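Local coordinates for protein N-acylethanolamine-hydrolyzing acid amidase subunit beta (Caenorhabditis elegans, PDB 6DY3) that forms the beta part of a heterodimeric amidase that probably degrades bioactive fatty acid amides such as N-palmitoylethanolamine to ethanolamine and free fatty acids, at residues N18-T24 against N206-S212; N69-S73 against E161-D165; F113-H117 against I137-S143. All coordinates share one frame; numbering follows the deposited sequence.

Contact 1: N18-T24 against N206-S212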
loop_
_atom_site.group_PDB
_atom_site.type_symbol
_atom_site.label_atom_id
_atom_site.label_comp_id
_atom_site.label_asym_id
_atom_site.label_seq_id
_atom_site.Cartn_x
_atom_site.Cartn_y
_atom_site.Cartn_z
ATOM N N ASN B 18 6.056 -5.528 -4.376
ATOM C CA ASN B 18 6.392 -4.641 -5.479
ATOM C C ASN B 18 5.204 -3.733 -5.744
ATOM O O ASN B 18 4.059 -4.187 -5.731
ATOM C CB ASN B 18 6.732 -5.427 -6.744
ATOM C CG ASN B 18 8.160 -5.929 -6.764
ATOM O OD1 ASN B 18 8.881 -5.830 -5.771
ATOM N ND2 ASN B 18 8.577 -6.480 -7.896
ATOM N N LEU B 19 5.475 -2.450 -5.955
ATOM C CA LEU B 19 4.438 -1.473 -6.275
ATOM C C LEU B 19 4.580 -1.077 -7.741
ATOM O O LEU B 19 5.586 -0.475 -8.131
ATOM C CB LEU B 19 4.541 -0.249 -5.373
ATOM C CG LEU B 19 3.392 0.736 -5.595
ATOM C CD1 LEU B 19 2.256 0.408 -4.643
ATOM C CD2 LEU B 19 3.857 2.175 -5.440
ATOM N N ASP B 20 3.582 -1.420 -8.550
ATOM C CA ASP B 20 3.537 -1.015 -9.949
ATOM C C ASP B 20 2.550 0.136 -10.111
ATOM O O ASP B 20 1.402 0.055 -9.664
ATOM C CB ASP B 20 3.149 -2.191 -10.848
ATOM C CG ASP B 20 4.148 -3.353 -10.769
ATOM O OD1 ASP B 20 3.727 -4.518 -10.938
ATOM O OD2 ASP B 20 5.351 -3.111 -10.534
ATOM N N TYR B 21 3.004 1.202 -10.759
ATOM C CA TYR B 21 2.265 2.451 -10.851
ATOM C C TYR B 21 2.462 3.004 -12.250
ATOM O O TYR B 21 3.601 3.106 -12.716
ATOM C CB TYR B 21 2.776 3.442 -9.805
ATOM C CG TYR B 21 1.803 4.503 -9.355
ATOM C CD1 TYR B 21 0.840 4.228 -8.390
ATOM C CD2 TYR B 21 1.878 5.796 -9.863
ATOM C CE1 TYR B 21 -0.034 5.201 -7.960
ATOM C CE2 TYR B 21 1.002 6.785 -9.436
ATOM C CZ TYR B 21 0.051 6.481 -8.485
ATOM O OH TYR B 21 -0.813 7.467 -8.063
ATOM N N ASP B 22 1.361 3.349 -12.921
ATOM C CA ASP B 22 1.454 3.825 -14.299
ATOM C C ASP B 22 2.264 5.109 -14.390
ATOM O O ASP B 22 2.993 5.325 -15.364
ATOM C CB ASP B 22 0.058 4.046 -14.870
ATOM C CG ASP B 22 0.052 4.072 -16.374
ATOM O OD1 ASP B 22 0.143 5.178 -16.954
ATOM O OD2 ASP B 22 -0.030 2.980 -16.975
ATOM N N MET B 23 2.151 5.968 -13.383
ATOM C CA MET B 23 2.883 7.232 -13.333
ATOM C C MET B 23 4.241 7.012 -12.664
ATOM O O MET B 23 4.589 7.618 -11.653
ATOM C CB MET B 23 2.047 8.268 -12.592
ATOM C CG MET B 23 2.400 9.701 -12.849
ATOM S SD MET B 23 1.277 10.751 -11.901
ATOM C CE MET B 23 1.988 10.632 -10.261
ATOM N N THR B 24 5.027 6.140 -13.298
ATOM C CA THR B 24 6.140 5.476 -12.623
ATOM C C THR B 24 7.219 6.467 -12.189
ATOM O O THR B 24 7.542 6.574 -11.000
ATOM C CB THR B 24 6.733 4.418 -13.554
ATOM O OG1 THR B 24 5.675 3.681 -14.185
ATOM C CG2 THR B 24 7.607 3.464 -12.775
ATOM N N ASN B 206 9.232 -4.830 -13.447
ATOM C CA ASN B 206 8.886 -4.460 -14.814
ATOM C C ASN B 206 9.003 -2.946 -14.966
ATOM O O ASN B 206 9.426 -2.240 -14.048
ATOM C CB ASN B 206 7.487 -4.961 -15.171
ATOM C CG ASN B 206 6.448 -4.481 -14.205
ATOM O OD1 ASN B 206 6.086 -3.303 -14.217
ATOM N ND2 ASN B 206 5.956 -5.383 -13.350
ATOM N N ASN B 207 8.634 -2.451 -16.150
ATOM C CA ASN B 207 8.815 -1.033 -16.459
ATOM C C ASN B 207 8.000 -0.131 -15.537
ATOM O O ASN B 207 8.358 1.037 -15.343
ATOM C CB ASN B 207 8.435 -0.763 -17.915
ATOM C CG ASN B 207 9.423 -1.357 -18.896
ATOM O OD1 ASN B 207 10.617 -1.455 -18.607
ATOM N ND2 ASN B 207 8.931 -1.760 -20.067
ATOM N N LEU B 208 6.897 -0.630 -14.986
ATOM C CA LEU B 208 6.043 0.182 -14.126
ATOM C C LEU B 208 6.384 0.057 -12.650
ATOM O O LEU B 208 5.782 0.758 -11.833
ATOM C CB LEU B 208 4.573 -0.194 -14.341
ATOM C CG LEU B 208 4.080 -0.061 -15.781
ATOM C CD1 LEU B 208 2.612 -0.390 -15.854
ATOM C CD2 LEU B 208 4.342 1.331 -16.329
ATOM N N THR B 209 7.335 -0.797 -12.284
ATOM C CA THR B 209 7.641 -1.008 -10.876
ATOM C C THR B 209 8.306 0.237 -10.295
ATOM O O THR B 209 9.357 0.671 -10.778
ATOM C CB THR B 209 8.535 -2.232 -10.704
ATOM O OG1 THR B 209 7.949 -3.355 -11.371
ATOM C CG2 THR B 209 8.702 -2.561 -9.230
ATOM N N VAL B 210 7.676 0.819 -9.271
ATOM C CA VAL B 210 8.238 1.992 -8.604
ATOM C C VAL B 210 9.273 1.575 -7.571
ATOM O O VAL B 210 10.422 2.033 -7.594
ATOM C CB VAL B 210 7.119 2.838 -7.967
ATOM C CG1 VAL B 210 7.707 3.966 -7.109
ATOM C CG2 VAL B 210 6.225 3.409 -9.040
ATOM N N PHE B 211 8.877 0.715 -6.635
ATOM C CA PHE B 211 9.795 0.236 -5.617
ATOM C C PHE B 211 9.548 -1.235 -5.332
ATOM O O PHE B 211 8.487 -1.787 -5.627
ATOM C CB PHE B 211 9.689 1.037 -4.308
ATOM C CG PHE B 211 8.357 0.921 -3.608
ATOM C CD1 PHE B 211 8.023 -0.218 -2.894
ATOM C CD2 PHE B 211 7.472 1.982 -3.609
ATOM C CE1 PHE B 211 6.817 -0.311 -2.243
ATOM C CE2 PHE B 211 6.264 1.895 -2.948
ATOM C CZ PHE B 211 5.938 0.751 -2.264
ATOM N N SER B 212 10.560 -1.854 -4.736
ATOM C CA SER B 212 10.484 -3.199 -4.186
ATOM C C SER B 212 10.869 -3.112 -2.716
ATOM O O SER B 212 11.807 -2.391 -2.363
ATOM C CB SER B 212 11.425 -4.166 -4.914
ATOM O OG SER B 212 11.081 -4.336 -6.273
#
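D20 OD1 draws together three donors: the amide ND2 of N206, whose bond across the contact is weak at 3.4 Å, the backbone N of C1 and, through a salt bridge, NH1 of R174. The other oxygen, OD2, takes the hydroxyl OG1 of T209 at 2.7 Å, on its syn side and 27° out of the carboxylate plane. That OG1 also accepts from the backbone N of N206, within a type I turn that N206 OD1 tightens as an Asx turn by accepting from L208 N. Replacing T209 by an alanine would remove both links, and would probably leave OD2 without its hydroxyl mate and the carboxylate freer to turn.

Strands 13-20 and 209-215 run antiparallel here, with a beta bulge: V210 and F211 both lie opposite L19. V210 N donates to L19 O at 2.7 Å, and L19 N to F211 O at 3.1 Å. F211 CG stands between its backbone N and carbonyl carbon (chi1 64°), which brings the ring against L19: the leucine CB sits over its face, 3.7 Å from the centroid, while CD2 reaches CE2. On the other sheet face, S212 OG meets N18 OD1 from above the amide plane. The chemistry is consistent with a second shell in which the turn steadies D20 and D20 in turn holds the amino end of the probable nucleophile C1.

Contact 2: N69-S73 against E161-D165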
loop_
_atom_site.group_PDB
_atom_site.type_symbol
_atom_site.label_atom_id
_atom_site.label_comp_id
_atom_site.label_asym_id
_atom_site.label_seq_id
_atom_site.Cartn_x
_atom_site.Cartn_y
_atom_site.Cartn_z
ATOM N N ASN B 69 -3.204 -4.441 -2.377
ATOM C CA ASN B 69 -3.228 -4.459 -3.831
ATOM C C ASN B 69 -4.613 -4.045 -4.308
ATOM O O ASN B 69 -5.625 -4.561 -3.822
ATOM C CB ASN B 69 -2.887 -5.847 -4.378
ATOM C CG ASN B 69 -1.478 -6.285 -4.039
ATOM O OD1 ASN B 69 -0.788 -5.646 -3.237
ATOM N ND2 ASN B 69 -1.040 -7.387 -4.648
ATOM N N ALA B 70 -4.658 -3.129 -5.265
ATOM C CA ALA B 70 -5.924 -2.805 -5.892
ATOM C C ALA B 70 -6.426 -4.018 -6.658
ATOM O O ALA B 70 -5.646 -4.842 -7.141
ATOM C CB ALA B 70 -5.771 -1.609 -6.826
ATOM N N ARG B 71 -7.747 -4.137 -6.747
ATOM C CA ARG B 71 -8.386 -5.276 -7.392
ATOM C C ARG B 71 -9.225 -4.746 -8.541
ATOM O O ARG B 71 -10.159 -3.965 -8.324
ATOM C CB ARG B 71 -9.249 -6.055 -6.398
ATOM C CG ARG B 71 -9.651 -7.435 -6.846
ATOM C CD ARG B 71 -10.427 -8.120 -5.742
ATOM N NE ARG B 71 -10.843 -9.469 -6.100
ATOM C CZ ARG B 71 -11.624 -10.226 -5.341
ATOM N NH1 ARG B 71 -12.074 -9.760 -4.182
ATOM N NH2 ARG B 71 -11.957 -11.448 -5.734
ATOM N N TYR B 72 -8.888 -5.168 -9.755
ATOM C CA TYR B 72 -9.554 -4.707 -10.966
ATOM C C TYR B 72 -10.272 -5.877 -11.615
ATOM O O TYR B 72 -9.637 -6.856 -12.024
ATOM C CB TYR B 72 -8.555 -4.087 -11.949
ATOM C CG TYR B 72 -7.682 -3.020 -11.338
ATOM C CD1 TYR B 72 -8.226 -1.814 -10.914
ATOM C CD2 TYR B 72 -6.309 -3.210 -11.200
ATOM C CE1 TYR B 72 -7.434 -0.827 -10.356
ATOM C CE2 TYR B 72 -5.505 -2.229 -10.647
ATOM C CZ TYR B 72 -6.074 -1.036 -10.226
ATOM O OH TYR B 72 -5.292 -0.046 -9.669
ATOM N N SER B 73 -11.585 -5.763 -11.727
ATOM C CA SER B 73 -12.403 -6.746 -12.410
ATOM C C SER B 73 -12.979 -6.092 -13.661
ATOM O O SER B 73 -12.733 -4.914 -13.944
ATOM C CB SER B 73 -13.508 -7.265 -11.484
ATOM O OG SER B 73 -12.967 -7.833 -10.298
ATOM N N GLU B 161 -0.223 -12.654 -4.699
ATOM C CA GLU B 161 -1.411 -12.006 -5.225
ATOM C C GLU B 161 -1.005 -10.747 -5.980
ATOM O O GLU B 161 -0.033 -10.080 -5.622
ATOM C CB GLU B 161 -2.405 -11.680 -4.093
ATOM C CG GLU B 161 -3.831 -11.442 -4.564
ATOM C CD GLU B 161 -4.357 -12.579 -5.435
ATOM O OE1 GLU B 161 -4.646 -13.666 -4.885
ATOM O OE2 GLU B 161 -4.464 -12.392 -6.670
ATOM N N THR B 162 -1.757 -10.427 -7.040
ATOM C CA THR B 162 -1.520 -9.204 -7.801
ATOM C C THR B 162 -2.810 -8.394 -7.800
ATOM O O THR B 162 -3.337 -8.106 -6.729
ATOM C CB THR B 162 -0.980 -9.519 -9.188
ATOM O OG1 THR B 162 -1.933 -10.323 -9.901
ATOM C CG2 THR B 162 0.323 -10.262 -9.099
ATOM N N ASN B 163 -3.330 -8.019 -8.974
ATOM C CA ASN B 163 -4.415 -7.059 -9.101
ATOM C C ASN B 163 -5.706 -7.635 -9.666
ATOM O O ASN B 163 -6.716 -6.924 -9.686
ATOM C CB ASN B 163 -3.972 -5.904 -10.010
ATOM C CG ASN B 163 -2.841 -5.108 -9.418
ATOM O OD1 ASN B 163 -1.809 -4.910 -10.067
ATOM N ND2 ASN B 163 -3.021 -4.640 -8.185
ATOM N N PHE B 164 -5.712 -8.866 -10.157
ATOM C CA PHE B 164 -6.838 -9.364 -10.935
ATOM C C PHE B 164 -7.425 -10.622 -10.300
ATOM O O PHE B 164 -6.979 -11.086 -9.250
ATOM C CB PHE B 164 -6.404 -9.641 -12.376
ATOM C CG PHE B 164 -5.576 -8.540 -12.984
ATOM C CD1 PHE B 164 -6.151 -7.335 -13.343
ATOM C CD2 PHE B 164 -4.228 -8.724 -13.220
ATOM C CE1 PHE B 164 -5.398 -6.333 -13.901
ATOM C CE2 PHE B 164 -3.468 -7.720 -13.785
ATOM C CZ PHE B 164 -4.058 -6.524 -14.127
ATOM N N ASP B 165 -8.474 -11.142 -10.944
ATOM C CA ASP B 165 -9.104 -12.405 -10.564
ATOM C C ASP B 165 -9.541 -13.137 -11.833
ATOM O O ASP B 165 -9.390 -12.633 -12.951
ATOM C CB ASP B 165 -10.276 -12.173 -9.596
ATOM C CG ASP B 165 -11.106 -10.971 -9.966
ATOM O OD1 ASP B 165 -11.273 -10.720 -11.177
ATOM O OD2 ASP B 165 -11.593 -10.277 -9.046
HETATM O O HOH W 1 -9.341 -9.056 -13.465
#
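N163 lies against A70 and Y72 in a loop beside the probable active site of this Ntn hydrolase, the fold whose nucleophile is the first residue of the chain after autocatalytic cleavage. Its CB packs 3.8 Å from CD2 of the Y72 ring, and on the loop's own side it lies over the centre of the F164 ring. CG continues beside the tyrosine, the two side chains pointing the same way with ring and amide planes 52° apart. At the tip, ND2 donates to A70 O at 2.8 Å, an acceptor only 10° out of the amide plane, while OD1 accepts from C1 N and R174 NH2. Bonds at both ends of the amide thus fix its rotation, consistent with a probable importance of N163 for enzyme activity.

The backbone repeats the link: Y72 N donates to N163 O at 2.8 Å. Before it, N69 ND2 reaches T162 O from above the carbonyl plane at 3.2 Å, while OD1, at the other end of the amide, bonds S3 OG. Farther along, the extended chain of R71 lets NE make a weak, bent hydrogen bond, part of a salt bridge, to D165 OD2 at 3.1 Å, guanidinium and carboxylate planes 63° apart; its NH1 turns to N140. One water closes the far end, donating to Y72 O at 2.6 Å and accepting weakly from D165 N.

Contact 3: F113-H117 against I137-S143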
loop_
_atom_site.group_PDB
_atom_site.type_symbol
_atom_site.label_atom_id
_atom_site.label_comp_id
_atom_site.label_asym_id
_atom_site.label_seq_id
_atom_site.Cartn_x
_atom_site.Cartn_y
_atom_site.Cartn_z
ATOM N N PHE B 113 -9.480 -6.071 9.143
ATOM C CA PHE B 113 -9.537 -6.064 7.688
ATOM C C PHE B 113 -10.637 -6.965 7.139
ATOM O O PHE B 113 -10.963 -6.856 5.952
ATOM C CB PHE B 113 -8.185 -6.503 7.101
ATOM C CG PHE B 113 -7.053 -5.529 7.344
ATOM C CD1 PHE B 113 -7.232 -4.167 7.175
ATOM C CD2 PHE B 113 -5.806 -5.985 7.742
ATOM C CE1 PHE B 113 -6.195 -3.281 7.395
ATOM C CE2 PHE B 113 -4.766 -5.099 7.965
ATOM C CZ PHE B 113 -4.965 -3.747 7.788
ATOM N N SER B 114 -11.201 -7.855 7.956
ATOM C CA SER B 114 -12.213 -8.807 7.511
ATOM C C SER B 114 -13.639 -8.393 7.854
ATOM O O SER B 114 -14.573 -9.137 7.538
ATOM C CB SER B 114 -11.938 -10.183 8.121
ATOM O OG SER B 114 -10.624 -10.608 7.822
ATOM N N ARG B 115 -13.838 -7.246 8.499
ATOM C CA ARG B 115 -15.181 -6.859 8.910
ATOM C C ARG B 115 -16.085 -6.679 7.697
ATOM O O ARG B 115 -15.668 -6.160 6.659
ATOM C CB ARG B 115 -15.137 -5.569 9.727
ATOM C CG ARG B 115 -14.660 -5.753 11.155
ATOM C CD ARG B 115 -14.988 -4.524 11.998
ATOM N NE ARG B 115 -14.258 -3.334 11.546
ATOM C CZ ARG B 115 -13.197 -2.809 12.162
ATOM N NH1 ARG B 115 -12.715 -3.344 13.284
ATOM N NH2 ARG B 115 -12.612 -1.729 11.656
ATOM N N THR B 116 -17.336 -7.112 7.837
ATOM C CA THR B 116 -18.325 -6.975 6.772
ATOM C C THR B 116 -18.810 -5.534 6.755
ATOM O O THR B 116 -19.662 -5.141 7.554
ATOM C CB THR B 116 -19.492 -7.935 6.977
ATOM O OG1 THR B 116 -19.018 -9.285 6.964
ATOM C CG2 THR B 116 -20.522 -7.758 5.867
ATOM N N HIS B 117 -18.252 -4.740 5.849
ATOM C CA HIS B 117 -18.700 -3.372 5.640
ATOM C C HIS B 117 -18.203 -2.929 4.275
ATOM O O HIS B 117 -17.345 -3.576 3.673
ATOM C CB HIS B 117 -18.204 -2.439 6.752
ATOM C CG HIS B 117 -16.743 -2.567 7.049
ATOM N ND1 HIS B 117 -15.781 -2.614 6.064
ATOM C CD2 HIS B 117 -16.082 -2.669 8.225
ATOM C CE1 HIS B 117 -14.589 -2.732 6.620
ATOM N NE2 HIS B 117 -14.743 -2.769 7.931
ATOM N N ILE B 137 -6.397 -11.398 2.204
ATOM C CA ILE B 137 -7.784 -11.020 2.453
ATOM C C ILE B 137 -8.350 -10.440 1.166
ATOM O O ILE B 137 -7.846 -9.434 0.650
ATOM C CB ILE B 137 -7.897 -10.017 3.610
ATOM C CG1 ILE B 137 -7.333 -10.633 4.894
ATOM C CG2 ILE B 137 -9.352 -9.569 3.790
ATOM C CD1 ILE B 137 -7.228 -9.665 6.055
ATOM N N SER B 138 -9.398 -11.066 0.650
ATOM C CA SER B 138 -10.037 -10.629 -0.584
ATOM C C SER B 138 -11.257 -9.793 -0.224
ATOM O O SER B 138 -12.268 -10.329 0.241
ATOM C CB SER B 138 -10.435 -11.826 -1.443
ATOM O OG SER B 138 -9.304 -12.628 -1.718
ATOM N N ARG B 139 -11.158 -8.484 -0.433
ATOM C CA ARG B 139 -12.306 -7.599 -0.283
ATOM C C ARG B 139 -13.118 -7.680 -1.566
ATOM O O ARG B 139 -12.653 -7.262 -2.634
ATOM C CB ARG B 139 -11.856 -6.168 0.002
ATOM C CG ARG B 139 -11.055 -6.015 1.288
ATOM C CD ARG B 139 -11.832 -6.502 2.507
ATOM N NE ARG B 139 -13.200 -5.994 2.539
ATOM C CZ ARG B 139 -13.994 -6.048 3.601
ATOM N NH1 ARG B 139 -13.565 -6.582 4.732
ATOM N NH2 ARG B 139 -15.221 -5.561 3.529
ATOM N N ASN B 140 -14.329 -8.213 -1.467
ATOM C CA ASN B 140 -15.164 -8.460 -2.631
ATOM C C ASN B 140 -16.141 -7.313 -2.831
ATOM O O ASN B 140 -16.295 -6.433 -1.982
ATOM C CB ASN B 140 -15.923 -9.783 -2.480
ATOM C CG ASN B 140 -14.999 -10.969 -2.298
ATOM O OD1 ASN B 140 -13.995 -11.098 -2.996
ATOM N ND2 ASN B 140 -15.329 -11.838 -1.348
ATOM N N ARG B 141 -16.802 -7.334 -3.981
ATOM C CA ARG B 141 -17.859 -6.385 -4.278
ATOM C C ARG B 141 -19.088 -6.723 -3.417
ATOM O O ARG B 141 -19.687 -7.788 -3.616
ATOM C CB ARG B 141 -18.224 -6.427 -5.756
ATOM C CG ARG B 141 -17.138 -5.886 -6.663
ATOM C CD ARG B 141 -17.508 -6.073 -8.120
ATOM N NE ARG B 141 -16.608 -5.354 -9.018
ATOM C CZ ARG B 141 -16.641 -5.452 -10.346
ATOM N NH1 ARG B 141 -17.528 -6.247 -10.934
ATOM N NH2 ARG B 141 -15.786 -4.752 -11.088
ATOM N N TRP B 142 -19.486 -5.864 -2.469
ATOM C CA TRP B 142 -18.820 -4.595 -2.125
ATOM C C TRP B 142 -18.631 -4.477 -0.624
ATOM O O TRP B 142 -18.200 -3.435 -0.134
ATOM C CB TRP B 142 -19.638 -3.410 -2.641
ATOM C CG TRP B 142 -19.788 -3.388 -4.134
ATOM C CD1 TRP B 142 -20.819 -3.904 -4.861
ATOM C CD2 TRP B 142 -18.880 -2.811 -5.081
ATOM N NE1 TRP B 142 -20.607 -3.692 -6.200
ATOM C CE2 TRP B 142 -19.423 -3.025 -6.363
ATOM C CE3 TRP B 142 -17.662 -2.138 -4.969
ATOM C CZ2 TRP B 142 -18.791 -2.585 -7.525
ATOM C CZ3 TRP B 142 -17.034 -1.706 -6.122
ATOM C CH2 TRP B 142 -17.600 -1.931 -7.385
ATOM N N SER B 143 -18.929 -5.552 0.103
ATOM C CA SER B 143 -18.839 -5.507 1.557
ATOM C C SER B 143 -18.405 -6.819 2.194
ATOM O O SER B 143 -18.238 -6.855 3.414
ATOM C CB SER B 143 -20.199 -5.081 2.118
ATOM O OG SER B 143 -21.205 -5.971 1.675
#
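R139 presents the edge of its guanidinium group to the backbone carbonyls of F113 and R115. Two nitrogens seize one oxygen: NH1 donates to R115 O at 2.9 Å and NH2 donates to the same R115 O at 3.2 Å, an end-on grip with the acceptor almost exactly in the guanidinium plane. NH1 has a second acceptor, F113 O at 2.9 Å, which lies 20° out of that plane. The chain folds to get there, bending at chi2 (-58°) and again at chi3, and the result illustrates a wider rule: one arginine can pin a loop that exposes several carbonyls by using its planar array of N-H groups. No carboxylate is involved across the contact; the positive group is met by carbonyl dipoles.

The imidazole of H117 approaches the same group at about a right angle, chain to chain, yet ring and guanidinium planes are only 22° apart, with ND1 3.9 Å from R139 NH2. R115 O, the doubly gripped oxygen, also sits over the centre of the imidazole face.

Beyond the arginine, the backbones meet through CA-H...O contacts in both directions, T116 CA to S143 O at 3.4 Å and S143 CA to H117 O at 3.2 Å. At the opposite end the contact turns apolar: the CD1 tip of I137 touches F113 CB at 3.5 Å and comes near S114 OG, whose own bond goes to V110 O.

The F113 side chain also packs on F95, I96 and V99 of helix 92-102 and on I124 and V126 of strand 122-127. The loop following helix 106-113 is in this way tied to strand 134-139, the neighbour of strand 122-127 in the sheet, while W142 leans on helix 76-89.

The three contacts nest along the chain: contact 3 falls inside the loop closed by contact 2, which falls inside the one closed by contact 1. Contact 1 joins two strands of the five-stranded antiparallel sheet; contacts 2 and 3 both reach the seven-stranded one, through strands 64-70 and 134-139. Because segment 161-165 begins at the end of strand 158-161 of the five-stranded sheet, contact 2 also joins the two sheets. Centres of contacts 1 and 2 are 15 Å apart without touching, yet each supplies a partner to the amino end of C1. Contacts 2 and 3, with centres 14 Å apart, meet where R71 reaches N140. Contacts 1 and 2 thus lie around the probable catalytic centre, with contact 3 farther out.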